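Local coordinates for protein cyclopropane mycolic acid synthase MmaA2 (Mycobacterium tuberculosis, PDB 1TPY) that converts a double bond of alpha mycolic acids into a cis cyclopropane ring, using S-adenosyl-L-methionine as the methylene donor, at residues 10-13 with 14-18; 192-195 with 196-200. All coordinates share one frame; numbering follows the deposited sequence.

Contact 1. Residues 10-13 with 14-18; sequences EDVQ and AHYDL. With SAH (S-adenosyl-L-homocysteine), chain C; 16A (cetyl-trimethyl-ammonium), chain D.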
loop_
_atom_site.group_PDB
_atom_site.type_symbol
_atom_site.label_atom_id
_atom_site.label_comp_id
_atom_site.label_asym_id
_atom_site.label_seq_id
_atom_site.Cartn_x
_atom_site.Cartn_y
_atom_site.Cartn_z
ATOM N N GLU A 10 3.806 -16.604 2.105
ATOM C CA GLU A 10 4.240 -17.029 0.778
ATOM C C GLU A 10 3.744 -16.141 -0.369
ATOM O O GLU A 10 4.548 -15.652 -1.161
ATOM C CB GLU A 10 3.822 -18.487 0.529
ATOM C CG GLU A 10 4.438 -19.095 -0.732
ATOM C CD GLU A 10 4.158 -20.588 -0.872
ATOM O OE1 GLU A 10 4.503 -21.353 0.060
ATOM O OE2 GLU A 10 3.599 -20.995 -1.916
ATOM N N ASP A 11 2.433 -15.933 -0.460
ATOM C CA ASP A 11 1.870 -15.102 -1.526
ATOM C C ASP A 11 2.434 -13.694 -1.571
ATOM O O ASP A 11 2.803 -13.203 -2.636
ATOM C CB ASP A 11 0.349 -14.999 -1.400
ATOM C CG ASP A 11 -0.354 -16.282 -1.761
ATOM O OD1 ASP A 11 0.117 -16.973 -2.688
ATOM O OD2 ASP A 11 -1.385 -16.590 -1.127
ATOM N N VAL A 12 2.486 -13.041 -0.413
ATOM C CA VAL A 12 2.989 -11.673 -0.318
ATOM C C VAL A 12 4.494 -11.618 -0.558
ATOM O O VAL A 12 4.982 -10.719 -1.239
ATOM C CB VAL A 12 2.654 -11.057 1.064
ATOM C CG1 VAL A 12 3.213 -9.640 1.166
ATOM C CG2 VAL A 12 1.144 -11.041 1.270
ATOM N N GLN A 13 5.224 -12.585 -0.009
ATOM C CA GLN A 13 6.677 -12.637 -0.176
ATOM C C GLN A 13 7.099 -12.927 -1.621
ATOM O O GLN A 13 8.138 -12.451 -2.075
ATOM C CB GLN A 13 7.279 -13.684 0.770
ATOM C CG GLN A 13 7.287 -13.247 2.229
ATOM C CD GLN A 13 7.810 -14.316 3.178
ATOM O OE1 GLN A 13 7.994 -14.061 4.369
ATOM N NE2 GLN A 13 8.043 -15.518 2.657
ATOM N N ALA A 14 6.290 -13.703 -2.336
ATOM C CA ALA A 14 6.576 -14.045 -3.728
ATOM C C ALA A 14 6.764 -12.780 -4.557
ATOM O O ALA A 14 7.393 -12.804 -5.612
ATOM C CB ALA A 14 5.439 -14.890 -4.308
ATOM N N HIS A 15 6.215 -11.671 -4.079
ATOM C CA HIS A 15 6.362 -10.408 -4.788
ATOM C C HIS A 15 7.432 -9.502 -4.164
ATOM O O HIS A 15 8.429 -9.177 -4.809
ATOM C CB HIS A 15 5.030 -9.648 -4.825
ATOM C CG HIS A 15 5.060 -8.423 -5.686
ATOM N ND1 HIS A 15 4.683 -8.435 -7.013
ATOM C CD2 HIS A 15 5.470 -7.160 -5.424
ATOM C CE1 HIS A 15 4.860 -7.232 -7.530
ATOM N NE2 HIS A 15 5.339 -6.440 -6.588
ATOM N N TYR A 16 7.232 -9.108 -2.908
ATOM C CA TYR A 16 8.158 -8.185 -2.253
ATOM C C TYR A 16 9.542 -8.685 -1.883
ATOM O O TYR A 16 10.424 -7.881 -1.580
ATOM C CB TYR A 16 7.494 -7.565 -1.019
ATOM C CG TYR A 16 6.151 -6.970 -1.342
ATOM C CD1 TYR A 16 4.983 -7.712 -1.180
ATOM C CD2 TYR A 16 6.052 -5.702 -1.912
ATOM C CE1 TYR A 16 3.751 -7.211 -1.582
ATOM C CE2 TYR A 16 4.826 -5.192 -2.319
ATOM C CZ TYR A 16 3.684 -5.949 -2.154
ATOM O OH TYR A 16 2.480 -5.454 -2.575
ATOM N N ASP A 17 9.753 -9.994 -1.895
ATOM C CA ASP A 17 11.074 -10.512 -1.566
ATOM C C ASP A 17 11.857 -10.890 -2.821
ATOM O O ASP A 17 12.918 -11.505 -2.738
ATOM C CB ASP A 17 10.959 -11.706 -0.614
ATOM C CG ASP A 17 10.713 -11.276 0.827
ATOM O OD1 ASP A 17 10.414 -12.140 1.673
ATOM O OD2 ASP A 17 10.832 -10.068 1.117
ATOM N N LEU A 18 11.333 -10.501 -3.981
ATOM C CA LEU A 18 11.993 -10.783 -5.253
ATOM C C LEU A 18 13.452 -10.322 -5.214
ATOM O O LEU A 18 14.367 -11.093 -5.496
ATOM C CB LEU A 18 11.270 -10.060 -6.395
ATOM C CG LEU A 18 11.876 -10.298 -7.781
ATOM C CD1 LEU A 18 11.745 -11.779 -8.134
ATOM C CD2 LEU A 18 11.172 -9.440 -8.817
HETATM N N SAH C . 2.865 0.680 2.748
HETATM C CA SAH C . 4.057 0.620 1.900
HETATM C CB SAH C . 4.207 -0.764 1.217
HETATM C CG SAH C . 3.049 -1.267 0.355
HETATM S SD SAH C . 3.368 -2.888 -0.394
HETATM C C SAH C . 4.026 1.719 0.838
HETATM O O SAH C . 2.981 2.381 0.708
HETATM O OXT SAH C . 5.040 1.898 0.136
HETATM C "C5'" SAH C . 2.239 -3.965 0.528
HETATM C "C4'" SAH C . 2.717 -4.137 1.978
HETATM O "O4'" SAH C . 1.697 -4.684 2.848
HETATM C "C3'" SAH C . 3.927 -5.060 2.113
HETATM O "O3'" SAH C . 4.854 -4.481 3.050
HETATM C "C2'" SAH C . 3.337 -6.340 2.630
HETATM O "O2'" SAH C . 4.321 -7.146 3.302
HETATM C "C1'" SAH C . 2.258 -5.820 3.522
HETATM N N9 SAH C . 1.178 -6.830 3.881
HETATM C C8 SAH C . 0.381 -7.610 3.106
HETATM N N7 SAH C . -0.460 -8.375 3.726
HETATM C C5 SAH C . -0.199 -8.075 5.066
HETATM C C6 SAH C . -0.740 -8.533 6.298
HETATM N N6 SAH C . -1.709 -9.442 6.364
HETATM N N1 SAH C . -0.233 -8.007 7.463
HETATM C C2 SAH C . 0.754 -7.082 7.407
HETATM N N3 SAH C . 1.343 -6.576 6.311
HETATM C C4 SAH C . 0.807 -7.126 5.163
HETATM C C1 16A D . 0.406 -0.861 -8.815
HETATM C C2 16A D . -0.481 -2.084 -8.588
HETATM C C3 16A D . -1.829 -1.909 -9.305
HETATM C C4 16A D . -2.799 -3.075 -9.173
HETATM C C5 16A D . -4.090 -2.749 -9.942
HETATM C C6 16A D . -5.178 -3.834 -9.904
HETATM C C7 16A D . -4.883 -5.207 -10.558
HETATM C C8 16A D . -5.745 -6.418 -10.124
HETATM C C9 16A D . -5.889 -6.677 -8.605
HETATM C C10 16A D . -4.594 -7.038 -7.838
HETATM C C11 16A D . -4.634 -6.839 -6.303
HETATM C C12 16A D . -3.261 -6.773 -5.615
HETATM C C13 16A D . -2.849 -5.333 -5.287
HETATM C C14 16A D . -1.444 -5.276 -4.693
HETATM C C15 16A D . -1.027 -3.796 -4.657
HETATM C C16 16A D . 0.446 -3.725 -4.205
HETATM N N1 16A D . 1.306 -2.472 -4.062
HETATM C C17 16A D . 2.607 -2.423 -3.733
HETATM C C18 16A D . 1.235 -1.629 -5.317
HETATM C C19 16A D . 0.702 -1.599 -2.985
#

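Contact 2. Residues 192-195 with 196-200; sequences LKFI and ATEIF. With 16A (cetyl-trimethyl-ammonium), chain D.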
loop_
_atom_site.group_PDB
_atom_site.type_symbol
_atom_site.label_atom_id
_atom_site.label_comp_id
_atom_site.label_asym_id
_atom_site.label_seq_id
_atom_site.Cartn_x
_atom_site.Cartn_y
_atom_site.Cartn_z
ATOM N N LEU A 192 -6.198 -9.475 -15.491
ATOM C CA LEU A 192 -6.462 -9.704 -14.072
ATOM C C LEU A 192 -5.960 -11.085 -13.629
ATOM O O LEU A 192 -5.391 -11.238 -12.544
ATOM C CB LEU A 192 -7.964 -9.571 -13.787
ATOM C CG LEU A 192 -8.512 -8.196 -13.369
ATOM C CD1 LEU A 192 -7.808 -7.087 -14.118
ATOM C CD2 LEU A 192 -10.013 -8.144 -13.629
ATOM N N LYS A 193 -6.168 -12.091 -14.468
ATOM C CA LYS A 193 -5.716 -13.431 -14.138
ATOM C C LYS A 193 -4.184 -13.410 -14.062
ATOM O O LYS A 193 -3.584 -14.018 -13.177
ATOM C CB LYS A 193 -6.192 -14.415 -15.207
ATOM C CG LYS A 193 -5.922 -15.876 -14.883
ATOM C CD LYS A 193 -6.381 -16.775 -16.026
ATOM C CE LYS A 193 -6.092 -18.243 -15.736
ATOM N NZ LYS A 193 -6.445 -19.106 -16.903
ATOM N N PHE A 194 -3.566 -12.698 -15.000
ATOM C CA PHE A 194 -2.112 -12.564 -15.053
ATOM C C PHE A 194 -1.588 -11.970 -13.742
ATOM O O PHE A 194 -0.627 -12.473 -13.154
ATOM C CB PHE A 194 -1.722 -11.664 -16.234
ATOM C CG PHE A 194 -0.358 -11.046 -16.110
ATOM C CD1 PHE A 194 0.791 -11.812 -16.272
ATOM C CD2 PHE A 194 -0.222 -9.689 -15.813
ATOM C CE1 PHE A 194 2.061 -11.235 -16.141
ATOM C CE2 PHE A 194 1.046 -9.102 -15.680
ATOM C CZ PHE A 194 2.187 -9.880 -15.844
ATOM N N ILE A 195 -2.221 -10.894 -13.291
ATOM C CA ILE A 195 -1.809 -10.249 -12.051
ATOM C C ILE A 195 -1.887 -11.233 -10.878
ATOM O O ILE A 195 -0.944 -11.363 -10.094
ATOM C CB ILE A 195 -2.701 -9.031 -11.744
ATOM C CG1 ILE A 195 -2.544 -7.973 -12.839
ATOM C CG2 ILE A 195 -2.322 -8.438 -10.399
ATOM C CD1 ILE A 195 -1.185 -7.293 -12.857
ATOM N N ALA A 196 -3.015 -11.931 -10.775
ATOM C CA ALA A 196 -3.235 -12.895 -9.702
ATOM C C ALA A 196 -2.326 -14.117 -9.795
ATOM O O ALA A 196 -2.046 -14.767 -8.794
ATOM C CB ALA A 196 -4.684 -13.337 -9.704
ATOM N N THR A 197 -1.856 -14.420 -10.997
ATOM C CA THR A 197 -1.003 -15.582 -11.199
ATOM C C THR A 197 0.497 -15.308 -11.155
ATOM O O THR A 197 1.254 -16.098 -10.587
ATOM C CB THR A 197 -1.341 -16.267 -12.549
ATOM O OG1 THR A 197 -2.696 -16.734 -12.519
ATOM C CG2 THR A 197 -0.411 -17.439 -12.815
ATOM N N GLU A 198 0.935 -14.192 -11.732
ATOM C CA GLU A 198 2.365 -13.895 -11.775
ATOM C C GLU A 198 2.837 -12.673 -10.994
ATOM O O GLU A 198 4.040 -12.472 -10.839
ATOM C CB GLU A 198 2.813 -13.728 -13.233
ATOM C CG GLU A 198 2.278 -14.783 -14.196
ATOM C CD GLU A 198 2.853 -14.639 -15.598
ATOM O OE1 GLU A 198 2.166 -15.022 -16.570
ATOM O OE2 GLU A 198 3.997 -14.154 -15.727
ATOM N N ILE A 199 1.908 -11.860 -10.496
ATOM C CA ILE A 199 2.297 -10.643 -9.789
ATOM C C ILE A 199 1.889 -10.569 -8.327
ATOM O O ILE A 199 2.738 -10.440 -7.443
ATOM C CB ILE A 199 1.736 -9.389 -10.516
ATOM C CG1 ILE A 199 2.039 -9.481 -12.017
ATOM C CG2 ILE A 199 2.344 -8.125 -9.927
ATOM C CD1 ILE A 199 3.530 -9.575 -12.351
ATOM N N PHE A 200 0.585 -10.635 -8.078
ATOM C CA PHE A 200 0.062 -10.558 -6.725
ATOM C C PHE A 200 -0.842 -11.719 -6.347
ATOM O O PHE A 200 -2.052 -11.554 -6.222
ATOM C CB PHE A 200 -0.717 -9.256 -6.535
ATOM C CG PHE A 200 0.124 -8.023 -6.656
ATOM C CD1 PHE A 200 -0.184 -7.047 -7.601
ATOM C CD2 PHE A 200 1.221 -7.831 -5.822
ATOM C CE1 PHE A 200 0.592 -5.896 -7.712
ATOM C CE2 PHE A 200 1.999 -6.683 -5.926
ATOM C CZ PHE A 200 1.682 -5.713 -6.876
HETATM C C1 16A D . 0.406 -0.861 -8.815
HETATM C C2 16A D . -0.481 -2.084 -8.588
HETATM C C3 16A D . -1.829 -1.909 -9.305
HETATM C C4 16A D . -2.799 -3.075 -9.173
HETATM C C5 16A D . -4.090 -2.749 -9.942
HETATM C C6 16A D . -5.178 -3.834 -9.904
HETATM C C7 16A D . -4.883 -5.207 -10.558
HETATM C C8 16A D . -5.745 -6.418 -10.124
HETATM C C9 16A D . -5.889 -6.677 -8.605
HETATM C C10 16A D . -4.594 -7.038 -7.838
HETATM C C11 16A D . -4.634 -6.839 -6.303
HETATM C C12 16A D . -3.261 -6.773 -5.615
HETATM C C13 16A D . -2.849 -5.333 -5.287
HETATM C C14 16A D . -1.444 -5.276 -4.693
HETATM C C15 16A D . -1.027 -3.796 -4.657
HETATM C C16 16A D . 0.446 -3.725 -4.205
HETATM N N1 16A D . 1.306 -2.472 -4.062
HETATM C C17 16A D . 2.607 -2.423 -3.733
HETATM C C18 16A D . 1.235 -1.629 -5.317
HETATM C C19 16A D . 0.702 -1.599 -2.985
#

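Contact 1. Residues 10-13 with 14-18
A14 N is hydrogen-bonded to E10 O at 2.9 Å, and A14 CB lies against the carbonyl oxygens of E10 and D11. H15 follows. Its CG stands anti to its own N (chi1 -173°), which carries the imidazole away from 10-13. Its NE2 is hydrogen-bonded to Y33 OH and its ND1 probably to I199 O. H15 CD2 sits over the centre of one face of the Y16 ring.

Y16 N bonds to V12 O at 3.2 Å. The same oxygen lies near the plane of the tyrosine ring, at its edge, 3.0 Å from Y16 CD1. V12 CG1 also meets that corner, 3.5 Å from Y16 CD1. This is the last turn of helix 9-16, and it lines the cofactor pocket of the methyltransferase fold. V12 CG1 touches SAH O2' at 3.5 Å, while SAH C3' covers the Y16 face opposite H15. Y16 CE2 is 3.3 Å from SAH SD. Y16 OH is hydrogen-bonded to H141 NE2 and lies 3.1 Å from 16A C16.

D17 leaves the helical backbone angles, yet its N still bonds to Q13 O at 2.9 Å. Its side chain runs alongside that of Q13, with OD1 against Q13 CG. The D17 carboxylate is hydrogen-bonded to S96 OG and to the backbone N atoms of K97 and N98.

Contact 2. Residues 192-195 with 196-200
The C-terminal part of helix 186-199 widens into a pi-type turn at 196-199, where I195 O accepts from both I199 N and F200 N, which approach from opposite faces of its carbonyl plane. The F200 N to I195 O bond is the shorter, at 2.6 Å. Two residues earlier, K193 O also takes two donors, T197 N and T197 OG1. The hydroxyl is placed there by chi1 -62°, which sets OG1 beside its own backbone N, and it comes from above the carbonyl plane.

F194 and E198 cross at about a right angle, with ring and carboxylate planes 75° apart. E198 OE1 lies in the ring plane, 3.5 Å from F194 CD1. At the far end of the ring, F194 CZ meets I199 CD1 at 3.8 Å. Helix 256-275 packs on this side: K264 makes a cation-pi contact with F194, and Y265 touches F194, I195 and I199.

F200 forms part of the wall of the 16A pocket. I199 CG2 covers one face of its ring, offset toward the rim. I195 CG2 is at the ring edge, and it also touches 16A C10 at 3.7 Å. Over the centre of the other face, 16A C14 lies 3.5 Å above the ring plane.

Contacts 1 and 2 are the C-terminal turns of two helices. Their centres lie 13 Å apart, and they meet directly beside the lipid-like ligand. The 2.8 Å approach of H15 ND1 to I199 O joins helix 9-16 to the C-terminal part of helix 186-199. Side-chain packing follows: H15 CE1 packs on F200 CE2 at 3.3 Å, and Y16 OH is 3.6 Å from F200 CE2. Contact 1 reaches both ligands, whereas in contact 2 the F200 side chain is about 7 Å from SAH. Together they border 16A, with Y16 near the ammonium head and I195 beside the alkyl tail. The I195 side chain is about 4 Å from that of C269, an active-site residue by similarity.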